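Local coordinates for ferredoxin-thioredoxin reductase subunit A2, chloroplastic (Arabidopsis thaliana, PDB 7C2B), which probably serves as the variable subunit of ferredoxin-thioredoxin reductase, the enzyme that passes two electrons from reduced ferredoxin to thioredoxins, at residues Val38-Pro43 with Thr100-Asp105; Pro43-His48 with Glu54-Gly59; Val50-Val55 with Glu91-Val96; Ala78-Lys83 with Glu104-Leu109. One frame throughout, in Å; residues are numbered along the deposited sequence.

Interaction 1. Residues Val38-Pro43 with Thr100-Asp105. With NO3 (nitrate ion), chain J.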
loop_
_atom_site.group_PDB
_atom_site.type_symbol
_atom_site.label_atom_id
_atom_site.label_comp_id
_atom_site.label_asym_id
_atom_site.label_seq_id
_atom_site.Cartn_x
_atom_site.Cartn_y
_atom_site.Cartn_z
ATOM N N VAL B 38 19.605 12.585 -14.449
ATOM C CA VAL B 38 19.674 11.319 -13.732
ATOM C C VAL B 38 19.646 10.174 -14.736
ATOM O O VAL B 38 19.147 10.308 -15.856
ATOM C CB VAL B 38 18.510 11.151 -12.726
ATOM C CG1 VAL B 38 18.602 12.194 -11.605
ATOM C CG2 VAL B 38 17.173 11.240 -13.434
ATOM N N ARG B 39 20.173 9.030 -14.303
ATOM C CA ARG B 39 20.138 7.784 -15.060
ATOM C C ARG B 39 19.479 6.717 -14.196
ATOM O O ARG B 39 19.813 6.584 -13.014
ATOM C CB ARG B 39 21.557 7.349 -15.456
ATOM C CG ARG B 39 21.640 6.057 -16.265
ATOM C CD ARG B 39 23.094 5.704 -16.604
ATOM N NE ARG B 39 23.738 6.748 -17.402
ATOM C CZ ARG B 39 24.711 7.544 -16.958
ATOM N NH1 ARG B 39 25.162 7.422 -15.721
ATOM N NH2 ARG B 39 25.231 8.467 -17.753
ATOM N N VAL B 40 18.558 5.949 -14.780
ATOM C CA VAL B 40 17.920 4.872 -14.031
ATOM C C VAL B 40 18.901 3.720 -13.889
ATOM O O VAL B 40 19.501 3.270 -14.874
ATOM C CB VAL B 40 16.626 4.414 -14.723
ATOM C CG1 VAL B 40 16.029 3.210 -14.003
ATOM C CG2 VAL B 40 15.615 5.556 -14.772
ATOM N N THR B 41 19.055 3.219 -12.667
ATOM C CA THR B 41 20.124 2.279 -12.352
ATOM C C THR B 41 19.630 0.877 -12.032
ATOM O O THR B 41 20.445 0.019 -11.666
ATOM C CB THR B 41 20.951 2.808 -11.177
ATOM O OG1 THR B 41 20.075 3.158 -10.102
ATOM C CG2 THR B 41 21.710 4.049 -11.594
ATOM N N VAL B 42 18.330 0.623 -12.152
ATOM C CA VAL B 42 17.736 -0.668 -11.808
ATOM C C VAL B 42 16.731 -1.038 -12.886
ATOM O O VAL B 42 16.233 -0.168 -13.613
ATOM C CB VAL B 42 17.036 -0.637 -10.434
ATOM C CG1 VAL B 42 18.039 -0.339 -9.303
ATOM C CG2 VAL B 42 15.900 0.381 -10.443
ATOM N N PRO B 43 16.421 -2.329 -13.020
ATOM C CA PRO B 43 15.347 -2.729 -13.942
ATOM C C PRO B 43 14.016 -2.153 -13.492
ATOM O O PRO B 43 13.661 -2.207 -12.312
ATOM C CB PRO B 43 15.352 -4.261 -13.866
ATOM C CG PRO B 43 16.734 -4.623 -13.355
ATOM C CD PRO B 43 17.118 -3.493 -12.435
ATOM N N THR B 100 7.940 9.667 -15.249
ATOM C CA THR B 100 7.875 8.472 -14.424
ATOM C C THR B 100 8.272 8.876 -13.013
ATOM O O THR B 100 9.201 9.667 -12.831
ATOM C CB THR B 100 8.803 7.355 -14.947
ATOM O OG1 THR B 100 8.305 6.842 -16.194
ATOM C CG2 THR B 100 8.888 6.211 -13.949
ATOM N N HIS B 101 7.558 8.354 -12.022
ATOM C CA HIS B 101 7.884 8.596 -10.620
ATOM C C HIS B 101 8.910 7.580 -10.130
ATOM O O HIS B 101 8.735 6.371 -10.326
ATOM C CB HIS B 101 6.615 8.522 -9.773
ATOM C CG HIS B 101 5.700 9.692 -9.955
ATOM N ND1 HIS B 101 4.796 9.789 -10.997
ATOM C CD2 HIS B 101 5.534 10.809 -9.208
ATOM C CE1 HIS B 101 4.119 10.916 -10.882
ATOM N NE2 HIS B 101 4.550 11.555 -9.807
ATOM N N LEU B 102 9.975 8.074 -9.487
ATOM C CA LEU B 102 11.052 7.228 -8.980
ATOM C C LEU B 102 11.316 7.532 -7.509
ATOM O O LEU B 102 10.980 8.606 -6.998
ATOM C CB LEU B 102 12.370 7.432 -9.755
ATOM C CG LEU B 102 12.371 7.292 -11.272
ATOM C CD1 LEU B 102 13.810 7.435 -11.785
ATOM C CD2 LEU B 102 11.812 5.941 -11.629
ATOM N N LYS B 103 11.924 6.568 -6.830
ATOM C CA LYS B 103 12.510 6.822 -5.521
ATOM C C LYS B 103 14.026 6.797 -5.638
ATOM O O LYS B 103 14.590 6.381 -6.656
ATOM C CB LYS B 103 12.015 5.814 -4.472
ATOM C CG LYS B 103 12.158 4.350 -4.843
ATOM C CD LYS B 103 11.516 3.501 -3.752
ATOM C CE LYS B 103 11.363 2.059 -4.176
ATOM N NZ LYS B 103 12.687 1.443 -4.394
ATOM N N GLU B 104 14.681 7.260 -4.568
ATOM C CA GLU B 104 16.092 7.624 -4.644
ATOM C C GLU B 104 16.978 6.438 -5.005
ATOM O O GLU B 104 17.992 6.618 -5.685
ATOM C CB GLU B 104 16.549 8.253 -3.319
ATOM C CG GLU B 104 16.198 7.435 -2.085
ATOM C CD GLU B 104 16.998 7.834 -0.849
ATOM O OE1 GLU B 104 17.519 8.975 -0.808
ATOM O OE2 GLU B 104 17.098 7.005 0.087
ATOM N N ASP B 105 16.618 5.225 -4.583
ATOM C CA ASP B 105 17.489 4.097 -4.871
ATOM C C ASP B 105 17.295 3.530 -6.276
ATOM O O ASP B 105 17.874 2.490 -6.589
ATOM C CB ASP B 105 17.335 3.001 -3.796
ATOM C CG ASP B 105 15.960 2.323 -3.779
ATOM O OD1 ASP B 105 15.110 2.571 -4.660
ATOM O OD2 ASP B 105 15.735 1.504 -2.852
HETATM N N NO3 J . 1.694 12.489 -8.267
HETATM O O1 NO3 J . 0.734 12.155 -7.508
HETATM O O2 NO3 J . 1.535 12.485 -9.528
HETATM O O3 NO3 J . 2.806 12.828 -7.765
#

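Interaction 2. Residues Pro43-His48 with Glu54-Gly59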
loop_
_atom_site.group_PDB
_atom_site.type_symbol
_atom_site.label_atom_id
_atom_site.label_comp_id
_atom_site.label_asym_id
_atom_site.label_seq_id
_atom_site.Cartn_x
_atom_site.Cartn_y
_atom_site.Cartn_z
ATOM N N PRO B 43 16.421 -2.329 -13.020
ATOM C CA PRO B 43 15.347 -2.729 -13.942
ATOM C C PRO B 43 14.016 -2.153 -13.492
ATOM O O PRO B 43 13.661 -2.207 -12.312
ATOM C CB PRO B 43 15.352 -4.261 -13.866
ATOM C CG PRO B 43 16.734 -4.623 -13.355
ATOM C CD PRO B 43 17.118 -3.493 -12.435
ATOM N N LEU B 44 13.277 -1.595 -14.446
ATOM C CA LEU B 44 12.022 -0.926 -14.124
ATOM C C LEU B 44 11.200 -0.827 -15.402
ATOM O O LEU B 44 11.584 -0.110 -16.329
ATOM C CB LEU B 44 12.286 0.453 -13.528
ATOM C CG LEU B 44 11.050 1.371 -13.453
ATOM C CD1 LEU B 44 9.937 0.728 -12.633
ATOM C CD2 LEU B 44 11.458 2.715 -12.866
ATOM N N LYS B 45 10.081 -1.546 -15.452
ATOM C CA LYS B 45 9.158 -1.481 -16.577
ATOM C C LYS B 45 8.018 -0.532 -16.244
ATOM O O LYS B 45 7.498 -0.552 -15.128
ATOM C CB LYS B 45 8.586 -2.864 -16.907
ATOM C CG LYS B 45 9.627 -3.955 -17.170
ATOM C CD LYS B 45 8.956 -5.326 -17.245
ATOM C CE LYS B 45 9.845 -6.370 -17.901
ATOM N NZ LYS B 45 10.783 -7.022 -16.932
ATOM N N VAL B 46 7.621 0.291 -17.213
ATOM C CA VAL B 46 6.475 1.171 -17.018
ATOM C C VAL B 46 5.489 0.969 -18.164
ATOM O O VAL B 46 5.856 0.580 -19.279
ATOM C CB VAL B 46 6.867 2.669 -16.864
ATOM C CG1 VAL B 46 7.690 2.888 -15.569
ATOM C CG2 VAL B 46 7.611 3.206 -18.081
ATOM N N TYR B 47 4.224 1.253 -17.874
ATOM C CA TYR B 47 3.122 0.841 -18.725
ATOM C C TYR B 47 2.234 1.991 -19.172
ATOM O O TYR B 47 1.277 1.752 -19.912
ATOM C CB TYR B 47 2.278 -0.216 -17.994
ATOM C CG TYR B 47 3.091 -1.443 -17.654
ATOM C CD1 TYR B 47 3.294 -2.443 -18.600
ATOM C CD2 TYR B 47 3.683 -1.590 -16.410
ATOM C CE1 TYR B 47 4.050 -3.560 -18.312
ATOM C CE2 TYR B 47 4.446 -2.706 -16.117
ATOM C CZ TYR B 47 4.624 -3.686 -17.082
ATOM O OH TYR B 47 5.383 -4.799 -16.804
ATOM N N HIS B 48 2.526 3.224 -18.765
ATOM C CA HIS B 48 1.639 4.357 -19.003
ATOM C C HIS B 48 2.070 5.246 -20.167
ATOM O O HIS B 48 1.440 6.278 -20.394
ATOM C CB HIS B 48 1.544 5.215 -17.738
ATOM C CG HIS B 48 2.851 5.833 -17.347
ATOM N ND1 HIS B 48 3.983 5.081 -17.110
ATOM C CD2 HIS B 48 3.216 7.125 -17.193
ATOM C CE1 HIS B 48 4.985 5.885 -16.807
ATOM N NE2 HIS B 48 4.549 7.131 -16.858
ATOM N N GLU B 54 4.895 -1.044 -23.119
ATOM C CA GLU B 54 5.859 -1.402 -22.083
ATOM C C GLU B 54 7.191 -0.758 -22.421
ATOM O O GLU B 54 7.663 -0.877 -23.553
ATOM C CB GLU B 54 6.015 -2.923 -21.960
ATOM C CG GLU B 54 6.814 -3.365 -20.724
ATOM C CD GLU B 54 7.145 -4.862 -20.707
ATOM O OE1 GLU B 54 6.247 -5.686 -20.975
ATOM O OE2 GLU B 54 8.306 -5.219 -20.413
ATOM N N VAL B 55 7.772 -0.059 -21.450
ATOM C CA VAL B 55 9.066 0.586 -21.616
ATOM C C VAL B 55 9.969 0.128 -20.482
ATOM O O VAL B 55 9.579 0.188 -19.313
ATOM C CB VAL B 55 8.950 2.121 -21.626
ATOM C CG1 VAL B 55 10.320 2.763 -21.735
ATOM C CG2 VAL B 55 8.063 2.573 -22.765
ATOM N N GLU B 56 11.167 -0.334 -20.828
ATOM C CA GLU B 56 12.189 -0.658 -19.841
ATOM C C GLU B 56 13.030 0.590 -19.600
ATOM O O GLU B 56 13.630 1.129 -20.536
ATOM C CB GLU B 56 13.069 -1.819 -20.310
ATOM C CG GLU B 56 14.324 -2.036 -19.428
ATOM C CD GLU B 56 13.998 -2.398 -17.984
ATOM O OE1 GLU B 56 13.381 -3.462 -17.748
ATOM O OE2 GLU B 56 14.361 -1.620 -17.075
ATOM N N LEU B 57 13.071 1.052 -18.352
ATOM C CA LEU B 57 13.716 2.329 -18.071
ATOM C C LEU B 57 15.195 2.205 -17.729
ATOM O O LEU B 57 15.898 3.221 -17.738
ATOM C CB LEU B 57 13.012 3.043 -16.917
ATOM C CG LEU B 57 11.617 3.565 -17.273
ATOM C CD1 LEU B 57 11.068 4.407 -16.141
ATOM C CD2 LEU B 57 11.665 4.371 -18.573
ATOM N N MET B 58 15.683 1.009 -17.418
ATOM C CA MET B 58 17.057 0.905 -16.933
ATOM C C MET B 58 18.029 1.453 -17.967
ATOM O O MET B 58 17.965 1.101 -19.150
ATOM C CB MET B 58 17.417 -0.538 -16.604
ATOM C CG MET B 58 18.858 -0.645 -16.103
ATOM S SD MET B 58 19.118 -2.199 -15.289
ATOM C CE MET B 58 20.787 -1.947 -14.650
ATOM N N GLY B 59 18.909 2.345 -17.525
ATOM C CA GLY B 59 19.865 2.962 -18.415
ATOM C C GLY B 59 19.382 4.213 -19.110
ATOM O O GLY B 59 20.201 4.925 -19.700
HETATM O O HOH W 1 12.570 -5.419 -15.895
#

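Interaction 3. Residues Val50-Val55 with Glu91-Val96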
loop_
_atom_site.group_PDB
_atom_site.type_symbol
_atom_site.label_atom_id
_atom_site.label_comp_id
_atom_site.label_asym_id
_atom_site.label_seq_id
_atom_site.Cartn_x
_atom_site.Cartn_y
_atom_site.Cartn_z
ATOM N N VAL B 50 2.213 6.798 -23.668
ATOM C CA VAL B 50 1.107 6.795 -24.627
ATOM C C VAL B 50 1.493 5.972 -25.847
ATOM O O VAL B 50 2.525 6.224 -26.481
ATOM C CB VAL B 50 0.722 8.224 -25.010
ATOM C CG1 VAL B 50 -0.273 8.211 -26.165
ATOM C CG2 VAL B 50 0.148 8.957 -23.800
ATOM N N ARG B 51 0.685 4.955 -26.145
ATOM C CA ARG B 51 0.835 4.091 -27.311
ATOM C C ARG B 51 2.151 3.316 -27.295
ATOM O O ARG B 51 2.608 2.834 -28.336
ATOM C CB ARG B 51 0.688 4.893 -28.616
ATOM C CG ARG B 51 -0.765 5.222 -28.976
ATOM C CD ARG B 51 -0.888 5.912 -30.345
ATOM N NE ARG B 51 -0.168 7.186 -30.399
ATOM C CZ ARG B 51 -0.649 8.342 -29.942
ATOM N NH1 ARG B 51 -1.860 8.391 -29.399
ATOM N NH2 ARG B 51 0.080 9.450 -30.026
ATOM N N VAL B 52 2.777 3.189 -26.130
ATOM C CA VAL B 52 3.909 2.281 -25.961
ATOM C C VAL B 52 3.585 1.355 -24.799
ATOM O O VAL B 52 3.760 1.749 -23.639
ATOM C CB VAL B 52 5.214 3.036 -25.694
ATOM C CG1 VAL B 52 6.415 2.132 -25.981
ATOM C CG2 VAL B 52 5.244 4.305 -26.500
ATOM N N PRO B 53 3.119 0.136 -25.061
ATOM C CA PRO B 53 2.609 -0.706 -23.970
ATOM C C PRO B 53 3.596 -0.955 -22.839
ATOM O O PRO B 53 3.165 -1.075 -21.688
ATOM C CB PRO B 53 2.244 -2.005 -24.692
ATOM C CG PRO B 53 1.841 -1.535 -26.064
ATOM C CD PRO B 53 2.803 -0.423 -26.386
ATOM N N GLU B 54 4.895 -1.044 -23.119
ATOM C CA GLU B 54 5.859 -1.402 -22.083
ATOM C C GLU B 54 7.191 -0.758 -22.421
ATOM O O GLU B 54 7.663 -0.877 -23.553
ATOM C CB GLU B 54 6.015 -2.923 -21.960
ATOM C CG GLU B 54 6.814 -3.365 -20.724
ATOM C CD GLU B 54 7.145 -4.862 -20.707
ATOM O OE1 GLU B 54 6.247 -5.686 -20.975
ATOM O OE2 GLU B 54 8.306 -5.219 -20.413
ATOM N N VAL B 55 7.772 -0.059 -21.450
ATOM C CA VAL B 55 9.066 0.586 -21.616
ATOM C C VAL B 55 9.969 0.128 -20.482
ATOM O O VAL B 55 9.579 0.188 -19.313
ATOM C CB VAL B 55 8.950 2.121 -21.626
ATOM C CG1 VAL B 55 10.320 2.763 -21.735
ATOM C CG2 VAL B 55 8.063 2.573 -22.765
ATOM N N GLU B 91 10.772 4.339 -33.136
ATOM C CA GLU B 91 10.844 4.178 -34.581
ATOM C C GLU B 91 9.468 4.352 -35.202
ATOM O O GLU B 91 8.492 3.733 -34.768
ATOM C CB GLU B 91 11.411 2.802 -34.923
ATOM C CG GLU B 91 12.866 2.612 -34.522
ATOM C CD GLU B 91 13.805 2.654 -35.710
ATOM O OE1 GLU B 91 13.968 3.742 -36.304
ATOM O OE2 GLU B 91 14.377 1.597 -36.052
ATOM N N GLY B 92 9.392 5.205 -36.221
ATOM C CA GLY B 92 8.134 5.533 -36.853
ATOM C C GLY B 92 7.315 6.581 -36.135
ATOM O O GLY B 92 6.178 6.843 -36.549
ATOM N N ARG B 93 7.854 7.192 -35.078
ATOM C CA ARG B 93 7.132 8.187 -34.292
ATOM C C ARG B 93 7.969 9.389 -33.883
ATOM O O ARG B 93 7.403 10.471 -33.695
ATOM C CB ARG B 93 6.552 7.547 -33.026
ATOM C CG ARG B 93 5.044 7.599 -32.937
ATOM C CD ARG B 93 4.572 6.964 -31.648
ATOM N NE ARG B 93 4.175 7.968 -30.668
ATOM C CZ ARG B 93 3.688 7.676 -29.469
ATOM N NH1 ARG B 93 3.549 6.406 -29.111
ATOM N NH2 ARG B 93 3.344 8.649 -28.629
ATOM N N GLY B 94 9.282 9.254 -33.732
ATOM C CA GLY B 94 10.099 10.332 -33.233
ATOM C C GLY B 94 10.125 10.348 -31.719
ATOM O O GLY B 94 9.754 9.375 -31.054
ATOM N N PRO B 95 10.550 11.466 -31.143
ATOM C CA PRO B 95 10.705 11.528 -29.686
ATOM C C PRO B 95 9.359 11.531 -28.977
ATOM O O PRO B 95 8.428 12.239 -29.370
ATOM C CB PRO B 95 11.461 12.843 -29.471
ATOM C CG PRO B 95 11.084 13.685 -30.635
ATOM C CD PRO B 95 10.884 12.744 -31.796
ATOM N N VAL B 96 9.258 10.722 -27.923
ATOM C CA VAL B 96 8.064 10.658 -27.086
ATOM C C VAL B 96 8.463 11.062 -25.671
ATOM O O VAL B 96 9.296 10.402 -25.043
ATOM C CB VAL B 96 7.421 9.264 -27.110
ATOM C CG1 VAL B 96 6.284 9.171 -26.099
ATOM C CG2 VAL B 96 6.909 8.961 -28.507
#

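Interaction 4. Residues Ala78-Lys83 with Glu104-Leu109. With NO3 (nitrate ion), chain E; NO3 (nitrate ion), chain K.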
loop_
_atom_site.group_PDB
_atom_site.type_symbol
_atom_site.label_atom_id
_atom_site.label_comp_id
_atom_site.label_asym_id
_atom_site.label_seq_id
_atom_site.Cartn_x
_atom_site.Cartn_y
_atom_site.Cartn_z
ATOM N N ALA B 78 3.495 9.999 -0.611
ATOM C CA ALA B 78 3.962 9.460 -1.882
ATOM C C ALA B 78 5.308 8.773 -1.719
ATOM O O ALA B 78 6.252 9.362 -1.185
ATOM C CB ALA B 78 4.074 10.592 -2.909
ATOM N N ASN B 79 5.403 7.517 -2.171
ATOM C CA ASN B 79 6.633 6.755 -1.975
ATOM C C ASN B 79 7.520 6.685 -3.217
ATOM O O ASN B 79 8.580 6.051 -3.169
ATOM C CB ASN B 79 6.324 5.338 -1.453
ATOM C CG ASN B 79 5.575 4.469 -2.452
ATOM O OD1 ASN B 79 5.240 4.886 -3.566
ATOM N ND2 ASN B 79 5.307 3.229 -2.046
ATOM N N LEU B 80 7.129 7.325 -4.315
ATOM C CA LEU B 80 7.992 7.538 -5.476
ATOM C C LEU B 80 8.057 9.049 -5.714
ATOM O O LEU B 80 7.430 9.574 -6.643
ATOM C CB LEU B 80 7.471 6.795 -6.710
ATOM C CG LEU B 80 7.291 5.275 -6.554
ATOM C CD1 LEU B 80 6.510 4.666 -7.730
ATOM C CD2 LEU B 80 8.642 4.558 -6.366
ATOM N N PRO B 81 8.791 9.788 -4.873
ATOM C CA PRO B 81 8.611 11.251 -4.849
ATOM C C PRO B 81 9.277 12.027 -5.972
ATOM O O PRO B 81 8.912 13.195 -6.167
ATOM C CB PRO B 81 9.214 11.659 -3.492
ATOM C CG PRO B 81 10.182 10.625 -3.197
ATOM C CD PRO B 81 9.634 9.326 -3.758
ATOM N N PHE B 82 10.223 11.447 -6.709
ATOM C CA PHE B 82 10.906 12.146 -7.795
ATOM C C PHE B 82 10.144 11.959 -9.101
ATOM O O PHE B 82 10.073 10.847 -9.631
ATOM C CB PHE B 82 12.334 11.630 -7.961
ATOM C CG PHE B 82 13.247 11.968 -6.808
ATOM C CD1 PHE B 82 13.958 13.162 -6.796
ATOM C CD2 PHE B 82 13.424 11.078 -5.756
ATOM C CE1 PHE B 82 14.812 13.475 -5.742
ATOM C CE2 PHE B 82 14.288 11.382 -4.694
ATOM C CZ PHE B 82 14.980 12.584 -4.688
ATOM N N LYS B 83 9.603 13.046 -9.638
ATOM C CA LYS B 83 8.972 12.996 -10.950
ATOM C C LYS B 83 10.050 13.308 -11.980
ATOM O O LYS B 83 10.632 14.395 -11.955
ATOM C CB LYS B 83 7.807 13.979 -11.034
ATOM C CG LYS B 83 6.934 13.825 -12.287
ATOM C CD LYS B 83 5.864 14.911 -12.320
ATOM C CE LYS B 83 5.338 15.161 -13.719
ATOM N NZ LYS B 83 4.170 16.099 -13.667
ATOM N N GLU B 104 14.681 7.260 -4.568
ATOM C CA GLU B 104 16.092 7.624 -4.644
ATOM C C GLU B 104 16.978 6.438 -5.005
ATOM O O GLU B 104 17.992 6.618 -5.685
ATOM C CB GLU B 104 16.549 8.253 -3.319
ATOM C CG GLU B 104 16.198 7.435 -2.085
ATOM C CD GLU B 104 16.998 7.834 -0.849
ATOM O OE1 GLU B 104 17.519 8.975 -0.808
ATOM O OE2 GLU B 104 17.098 7.005 0.087
ATOM N N ASP B 105 16.618 5.225 -4.583
ATOM C CA ASP B 105 17.489 4.097 -4.871
ATOM C C ASP B 105 17.295 3.530 -6.276
ATOM O O ASP B 105 17.874 2.490 -6.589
ATOM C CB ASP B 105 17.335 3.001 -3.796
ATOM C CG ASP B 105 15.960 2.323 -3.779
ATOM O OD1 ASP B 105 15.110 2.571 -4.660
ATOM O OD2 ASP B 105 15.735 1.504 -2.852
ATOM N N GLU B 106 16.540 4.196 -7.150
ATOM C CA GLU B 106 16.353 3.704 -8.506
ATOM C C GLU B 106 17.161 4.476 -9.541
ATOM O O GLU B 106 17.126 4.125 -10.724
ATOM C CB GLU B 106 14.854 3.738 -8.866
ATOM C CG GLU B 106 14.050 2.823 -7.946
ATOM C CD GLU B 106 12.547 2.906 -8.158
ATOM O OE1 GLU B 106 12.044 3.987 -8.544
ATOM O OE2 GLU B 106 11.871 1.882 -7.916
ATOM N N PHE B 107 17.881 5.521 -9.140
ATOM C CA PHE B 107 18.607 6.319 -10.116
ATOM C C PHE B 107 19.869 6.877 -9.471
ATOM O O PHE B 107 20.031 6.857 -8.250
ATOM C CB PHE B 107 17.732 7.452 -10.688
ATOM C CG PHE B 107 17.304 8.471 -9.662
ATOM C CD1 PHE B 107 18.098 9.574 -9.385
ATOM C CD2 PHE B 107 16.107 8.324 -8.979
ATOM C CE1 PHE B 107 17.714 10.500 -8.440
ATOM C CE2 PHE B 107 15.708 9.250 -8.032
ATOM C CZ PHE B 107 16.512 10.343 -7.760
ATOM N N GLU B 108 20.754 7.396 -10.319
ATOM C CA GLU B 108 21.959 8.092 -9.891
ATOM C C GLU B 108 22.032 9.431 -10.612
ATOM O O GLU B 108 21.567 9.571 -11.749
ATOM C CB GLU B 108 23.227 7.252 -10.187
ATOM C CG GLU B 108 23.599 7.225 -11.674
ATOM C CD GLU B 108 24.589 6.130 -12.036
ATOM O OE1 GLU B 108 25.069 5.422 -11.126
ATOM O OE2 GLU B 108 24.877 5.979 -13.243
ATOM N N LEU B 109 22.601 10.428 -9.935
ATOM C CA LEU B 109 22.891 11.699 -10.588
ATOM C C LEU B 109 23.944 11.506 -11.671
ATOM O O LEU B 109 24.902 10.747 -11.502
ATOM C CB LEU B 109 23.381 12.726 -9.569
ATOM C CG LEU B 109 22.367 13.240 -8.547
ATOM C CD1 LEU B 109 23.017 14.263 -7.631
ATOM C CD2 LEU B 109 21.185 13.841 -9.250
HETATM N N NO3 E . 6.055 3.163 1.859
HETATM O O1 NO3 E . 5.779 2.471 0.834
HETATM O O2 NO3 E . 5.935 4.427 1.839
HETATM O O3 NO3 E . 6.459 2.586 2.910
HETATM N N NO3 K . 6.332 1.426 -5.018
HETATM O O1 NO3 K . 6.275 0.847 -6.148
HETATM O O2 NO3 K . 5.349 2.160 -4.673
HETATM O O3 NO3 K . 7.358 1.274 -4.261
#

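Interaction 1. Residues Val38-Pro43 with Thr100-Asp105
Val40 lays its CG2 methyl against Leu102, 4.0 Å from CD1, across the small open barrel of the SH3-like fold to which the variable chain belongs. The two strands concerned, 37-40 and 94-102, are not neighbours in the sheet, which curls until their side chains meet over its inner surface. In Val40, CG1 stands anti to the backbone N (chi1 175°), which puts CG2 beside that N and against the leucine. Val38 and Leu102 both pack on Val84, and Val40 on Phe86, so strand 82-90 lines the same interior. Further along, the 3-10 turn after Leu102 brings Asp105 O within 3.9 Å of Val42 CG1. Another protein chain lies against the end of strand 94-102: His101 gives its ND1 to an acidic side chain there, while its NE2 makes a weak bond to O3 of a nitrate, probably from the crystallisation liquor, at 3.0 Å. A leucine in place of His101 would probably leave that acidic group without its imidazole partner and the nitrate without this donor. Just before the 3-10 turn, Lys103 reaches over to Asp105 in a salt bridge, Lys103 NZ meeting the syn lone pair of Asp105 OD1 at 2.7 Å.

Interaction 2. Residues Pro43-His48 with Glu54-Gly59
Segments 43-48 and 54-59 run antiparallel, their end-to-end directions 154° apart, and form a beta hairpin whose short strands, 45-46 and 55-56, are tied by paired backbone bonds between Val46 and Val55, Val46 N reaching Val55 O at 2.9 Å. Lys45 and Glu56 make the adjoining non-hydrogen-bonded pair, and beyond it Leu57 N bonds to Leu44 O. The apolar face of the hairpin is built round Leu57, whose CD1 touches Leu44 CD2, the two side chains lying side by side, and meets Val46 CG1 at 3.7 Å from roughly a right angle. Leu57 also packs on Phe98 and Thr100, which seats this face on strand 94-102. The other face is charged. Lys45 crosses Glu54 obliquely, its CE 3.2 Å from Glu54 OE2, yet NZ turns away through a bend at chi4 and is joined to Glu56 OE1 by a bridging water instead. Tyr47 runs alongside Glu54, with Tyr47 CE1 3.7 Å from Glu54 CG. Glu56 folds back at chi2 (62°) and sets its carboxylate at the mouth of the hairpin, where OE2 is gripped by two backbone N-H groups. Leu44 N approaches Glu56 OE2 on its syn side at 2.8 Å, almost straight at 173°, and Met58 N takes the anti lone pair of the same OE2 at 3.0 Å.

Interaction 3. Residues Val50-Val55 with Glu91-Val96
A classic beta bulge, in which Arg93 and Gly94 both face Ile90, begins strand 94-102, and from it the side chain of Arg93 reaches across to the loop that joins the two strands of hairpin 45-56. Its guanidinium meets the carbonyl of Val50 edge-on: Arg93 NH1 donates to Val50 O at 2.8 Å with an angle of 165°, and the oxygen lies practically in the guanidinium plane. Arg93 NH2 adds a weak second bond to Val50 O at 3.3 Å. The chain is bent at chi3 (104°), which turns the flat group into this position. Arg51 crosses it at about a right angle, with Arg51 NE 3.9 Å above the centre of one face of the Arg93 guanidinium and Arg51 CB 3.3 Å from Arg93 NH1. The opposite face is covered by Val96 CG2, and Val52 CG2 comes up obliquely to Arg93 NH1 at 3.8 Å. The two guanidinium planes are 45° apart, and Arg51 NH2 stands 3.6 Å from Arg93 NH2. These like charges should oppose each other to some degree, so the hold of Arg93 on the loop probably depends on the forked donation to a single carbonyl and on the aliphatic groups packed about it.

Interaction 4. Residues Ala78-Lys83 with Glu104-Leu109
This is an edge-to-face aromatic contact inside the SH3-like barrel, between the start of strand 82-90 and strand 107-109. Phe107 points its edge at one face of Phe82: Phe107 CZ stands 3.6 Å above the plane of the Phe82 ring, over its centre. The ring centroids are 5.0 Å apart and the planes 76° from each other. Phe107 takes chi1 64°, its CG lying between the backbone N and the carbonyl carbon, which carries the ring inward to Phe82. Glu104 CB comes obliquely to the Phe82 ring, 4.1 Å from Phe82 CE2. Replacing Phe82 with an alanine would probably open a gap beneath the Phe107 edge and leave that ring freer to turn. Nearby, Leu80 CD2 lies 4.1 Å from Glu106 OE1, an oxygen that accepts a hydrogen bond from Lys103 N and forms a salt bridge with a basic side chain of another protein chain. Around the aromatic pair, Ile64 of strand 61-67 touches both rings, Tyr67 meets Phe82, and Phe107 also packs on Val38 of strand 37-40 and Leu102 of strand 94-102.

In the fold
The apolar parts of interactions 1 and 4 share one interior, their centres about 5 Å apart, with Leu102 N 2.8 Å from Phe82 O; at the surface the salt bridge from Arg39 NH1 to Glu108 OE2, 2.9 Å, ties the two contacts. Interaction 2, its centre about 10 Å from that of interaction 1, continues from it through Pro43, and Leu44 CD2 reaches Leu102 CD2 at 3.5 Å. Interaction 3 lies at the far end of the same hairpin, centred about 23 Å from interaction 4. Strand 94-102 joins interactions 1 and 3. Another protein chain reaches interactions 1, 2 and 4 but not 3; nitrate ions, probably from the crystallisation liquor, are bound at His101 in interaction 1 and at Asn79 in interaction 4.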